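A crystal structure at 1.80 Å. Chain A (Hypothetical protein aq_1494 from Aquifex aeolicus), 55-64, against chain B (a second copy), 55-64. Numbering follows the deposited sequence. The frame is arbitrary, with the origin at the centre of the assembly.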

# COMPACT_ATOMS: atom_id res chain seq x y z
N VAL A 55 -17.30 5.90 -9.97
CA VAL A 55 -16.43 4.96 -10.68
C VAL A 55 -15.36 5.75 -11.39
O VAL A 55 -15.66 6.73 -12.06
CB VAL A 55 -17.26 4.10 -11.67
CG1 VAL A 55 -16.35 3.25 -12.54
CG2 VAL A 55 -18.17 3.20 -10.89
N LEU A 56 -14.10 5.35 -11.25
CA LEU A 56 -13.03 6.05 -11.96
C LEU A 56 -12.91 5.57 -13.40
O LEU A 56 -12.85 4.36 -13.67
CB LEU A 56 -11.69 5.86 -11.23
CG LEU A 56 -10.50 6.57 -11.89
CD1 LEU A 56 -10.56 8.06 -11.62
CD2 LEU A 56 -9.24 5.94 -11.33
N LEU A 57 -12.91 6.51 -14.32
CA LEU A 57 -12.79 6.21 -15.73
C LEU A 57 -11.34 6.29 -16.21
O LEU A 57 -10.88 5.45 -17.01
CB LEU A 57 -13.65 7.18 -16.52
CG LEU A 57 -15.16 6.94 -16.37
CD1 LEU A 57 -15.85 8.02 -17.15
CD2 LEU A 57 -15.52 5.51 -16.82
N ASN A 58 -10.65 7.33 -15.79
CA ASN A 58 -9.23 7.45 -16.13
C ASN A 58 -8.46 8.32 -15.14
O ASN A 58 -9.06 9.09 -14.35
CB ASN A 58 -9.02 7.85 -17.60
CG ASN A 58 -9.49 9.25 -17.90
OD1 ASN A 58 -8.98 10.23 -17.34
ND2 ASN A 58 -10.48 9.36 -18.79
N ALA A 59 -7.14 8.21 -15.16
CA ALA A 59 -6.33 8.99 -14.23
C ALA A 59 -5.00 9.26 -14.90
O ALA A 59 -4.47 8.39 -15.61
CB ALA A 59 -6.13 8.22 -12.92
N TYR A 60 -4.48 10.47 -14.71
CA TYR A 60 -3.21 10.87 -15.32
C TYR A 60 -2.43 11.64 -14.28
O TYR A 60 -3.02 12.43 -13.54
CB TYR A 60 -3.49 11.82 -16.49
CG TYR A 60 -2.24 12.48 -17.03
CD1 TYR A 60 -1.40 11.80 -17.90
CD2 TYR A 60 -1.91 13.80 -16.67
CE1 TYR A 60 -0.23 12.39 -18.40
CE2 TYR A 60 -0.73 14.42 -17.17
CZ TYR A 60 0.08 13.70 -18.04
OH TYR A 60 1.23 14.29 -18.55
N CYS A 61 -1.12 11.41 -14.20
CA CYS A 61 -0.27 12.24 -13.34
C CYS A 61 1.04 12.47 -14.06
O CYS A 61 1.59 11.56 -14.69
CB CYS A 61 0.02 11.57 -11.98
SG CYS A 61 0.71 12.74 -10.76
N GLU A 62 1.52 13.70 -13.97
CA GLU A 62 2.88 14.00 -14.44
C GLU A 62 3.72 14.48 -13.26
O GLU A 62 3.24 15.23 -12.41
CB GLU A 62 2.86 15.01 -15.56
CG GLU A 62 2.04 16.22 -15.33
CD GLU A 62 2.09 17.16 -16.52
OE1 GLU A 62 1.92 16.71 -17.69
OE2 GLU A 62 2.33 18.35 -16.27
N TYR A 63 4.96 14.01 -13.19
CA TYR A 63 5.77 14.16 -11.99
C TYR A 63 6.91 15.09 -12.33
O TYR A 63 7.65 14.83 -13.28
CB TYR A 63 6.31 12.79 -11.54
CG TYR A 63 5.18 11.81 -11.28
CD1 TYR A 63 4.64 11.68 -10.00
CD2 TYR A 63 4.63 11.05 -12.32
CE1 TYR A 63 3.59 10.79 -9.75
CE2 TYR A 63 3.55 10.18 -12.09
CZ TYR A 63 3.04 10.05 -10.79
OH TYR A 63 2.00 9.19 -10.55
N LYS A 64 7.03 16.19 -11.58
CA LYS A 64 7.98 17.25 -11.92
C LYS A 64 9.20 17.28 -11.00
O LYS A 64 10.36 17.34 -11.48
CB LYS A 64 7.28 18.60 -11.91
CG LYS A 64 6.09 18.65 -12.86
CD LYS A 64 5.43 20.03 -12.84
CE LYS A 64 4.30 20.08 -13.87
NZ LYS A 64 4.79 19.86 -15.27
N VAL B 55 13.53 7.31 -14.03
CA VAL B 55 12.67 8.31 -13.41
C VAL B 55 11.36 8.32 -14.18
O VAL B 55 11.37 8.39 -15.40
CB VAL B 55 13.34 9.70 -13.48
CG1 VAL B 55 12.34 10.83 -13.22
CG2 VAL B 55 14.51 9.75 -12.50
N LEU B 56 10.23 8.19 -13.48
CA LEU B 56 8.94 8.22 -14.16
C LEU B 56 8.55 9.67 -14.42
O LEU B 56 8.59 10.49 -13.50
CB LEU B 56 7.86 7.58 -13.29
CG LEU B 56 6.45 7.67 -13.90
CD1 LEU B 56 6.34 6.65 -15.00
CD2 LEU B 56 5.44 7.39 -12.85
N LEU B 57 8.19 10.00 -15.66
CA LEU B 57 7.82 11.37 -15.98
C LEU B 57 6.30 11.56 -15.93
O LEU B 57 5.81 12.57 -15.42
CB LEU B 57 8.35 11.74 -17.36
CG LEU B 57 9.88 11.79 -17.44
CD1 LEU B 57 10.28 11.88 -18.91
CD2 LEU B 57 10.37 12.98 -16.62
N ASN B 58 5.58 10.59 -16.46
CA ASN B 58 4.10 10.61 -16.38
C ASN B 58 3.51 9.21 -16.51
O ASN B 58 4.18 8.28 -17.00
CB ASN B 58 3.48 11.61 -17.38
CG ASN B 58 3.75 11.24 -18.83
OD1 ASN B 58 3.29 10.21 -19.34
ND2 ASN B 58 4.50 12.09 -19.50
N ALA B 59 2.26 9.08 -16.09
CA ALA B 59 1.56 7.81 -16.12
C ALA B 59 0.08 8.10 -16.40
O ALA B 59 -0.47 9.14 -15.97
CB ALA B 59 1.70 7.06 -14.77
N TYR B 60 -0.53 7.19 -17.14
CA TYR B 60 -1.94 7.36 -17.52
C TYR B 60 -2.58 6.00 -17.52
O TYR B 60 -1.98 5.02 -17.96
CB TYR B 60 -2.04 7.98 -18.91
CG TYR B 60 -3.46 8.00 -19.43
CD1 TYR B 60 -4.39 8.90 -18.90
CD2 TYR B 60 -3.87 7.11 -20.43
CE1 TYR B 60 -5.72 8.92 -19.37
CE2 TYR B 60 -5.21 7.12 -20.90
CZ TYR B 60 -6.12 8.03 -20.35
OH TYR B 60 -7.44 8.07 -20.81
N CYS B 61 -3.80 5.90 -16.99
CA CYS B 61 -4.50 4.62 -17.06
C CYS B 61 -5.97 4.89 -17.32
O CYS B 61 -6.55 5.79 -16.70
CB CYS B 61 -4.34 3.81 -15.77
SG CYS B 61 -4.96 2.08 -15.93
N GLU B 62 -6.53 4.11 -18.25
CA GLU B 62 -7.97 4.09 -18.53
C GLU B 62 -8.56 2.78 -18.02
O GLU B 62 -8.05 1.70 -18.34
CB GLU B 62 -8.21 4.24 -20.04
CG GLU B 62 -9.66 4.04 -20.43
CD GLU B 62 -9.90 3.98 -21.93
OE1 GLU B 62 -9.04 4.47 -22.71
OE2 GLU B 62 -10.96 3.42 -22.32
N TYR B 63 -9.63 2.88 -17.23
CA TYR B 63 -10.18 1.73 -16.57
C TYR B 63 -11.48 1.36 -17.25
O TYR B 63 -12.42 2.19 -17.33
CB TYR B 63 -10.42 2.04 -15.08
CG TYR B 63 -9.15 2.44 -14.37
CD1 TYR B 63 -8.37 1.51 -13.70
CD2 TYR B 63 -8.70 3.78 -14.40
CE1 TYR B 63 -7.15 1.90 -13.05
CE2 TYR B 63 -7.50 4.18 -13.78
CZ TYR B 63 -6.75 3.22 -13.10
OH TYR B 63 -5.60 3.64 -12.48
N LYS B 64 -11.55 0.11 -17.71
CA LYS B 64 -12.69 -0.34 -18.51
C LYS B 64 -13.65 -1.29 -17.80
O LYS B 64 -14.87 -1.15 -17.92
CB LYS B 64 -12.19 -0.97 -19.80
CG LYS B 64 -11.41 0.06 -20.67
CD LYS B 64 -10.87 -0.59 -21.93
CE LYS B 64 -11.86 -0.42 -23.09
NZ LYS B 64 -11.75 -1.50 -24.13

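The most distinctive feature of this contact is that one residue meets its own copy: Tyr A60 lies directly across from Tyr B60, their CA atoms 4.3 Å apart, at the centre of an antiparallel pair of identical strands. The example illustrates a general principle, that a strand can pair with a second copy of itself, so that the backbone hydrogen bonds, and most other contacts, on one side of the central pair recur on the other with the chains exchanged.

The backbone supplies the polar part of the contact. Cys B61 N donates to Ala A59 O at 2.9 Å and Ala A59 N to Cys B61 O at 2.9 Å; the reciprocal ring joins Cys A61 N to Ala B59 O at 3.0 Å and Ala B59 N to Cys A61 O at 2.9 Å. Beyond these rings the ladder ends in two nearly linear bonds, Tyr B63 N to Leu A57 O at 2.9 Å and Tyr A63 N to Leu B57 O at 2.8 Å. At the non-hydrogen-bonded pairs the strands draw closer, which brings CA hydrogens against carbonyls: Asn A58 CA lies 3.2 Å from Cys B61 O, and Tyr A60 CA lies 3.3 Å from Ala B59 O.

Alternation along the strands sorts the side chains. Asn A58, Tyr A60 and Glu A62, with their chain B copies, share one face, where polar groups can remain partly exposed. Here Tyr A60 CB packs 3.9 Å from Tyr B60 CD1, at the edge of that ring rather than stacked on it, and each tyrosine hydroxyl lies beside the asparagine of the other chain, Tyr B60 OH being 3.6 Å from Asn A58 CB. The symmetry loosens at Glu A62 and Glu B62. In chain A, with chi1 in p, Glu A62 OE1 accepts a hydrogen bond from Tyr A60 OH at 2.7 Å, and Glu A62 OE2 forms a salt bridge with Lys A64 NZ at 3.1 Å; in Glu B62, chi1 is t and the end of the side chain leads away from the partner strand.

The opposite face carries Ala A59, Cys A61, Ala B59 and Cys B61, small side chains that fit a buried setting. Tyr A63 and Tyr B63 point sideways, each lays a ring edge near the partner backbone, and each has the largest area buried by the partner stretch in its chain. Tyr B63 CE2 lies 3.5 Å from Leu A56 CD2 and 4.4 Å from Ala A59 CB, while its hydroxyl is hydrogen-bonded elsewhere in the structure. Altogether the two stretches bury 685 Å².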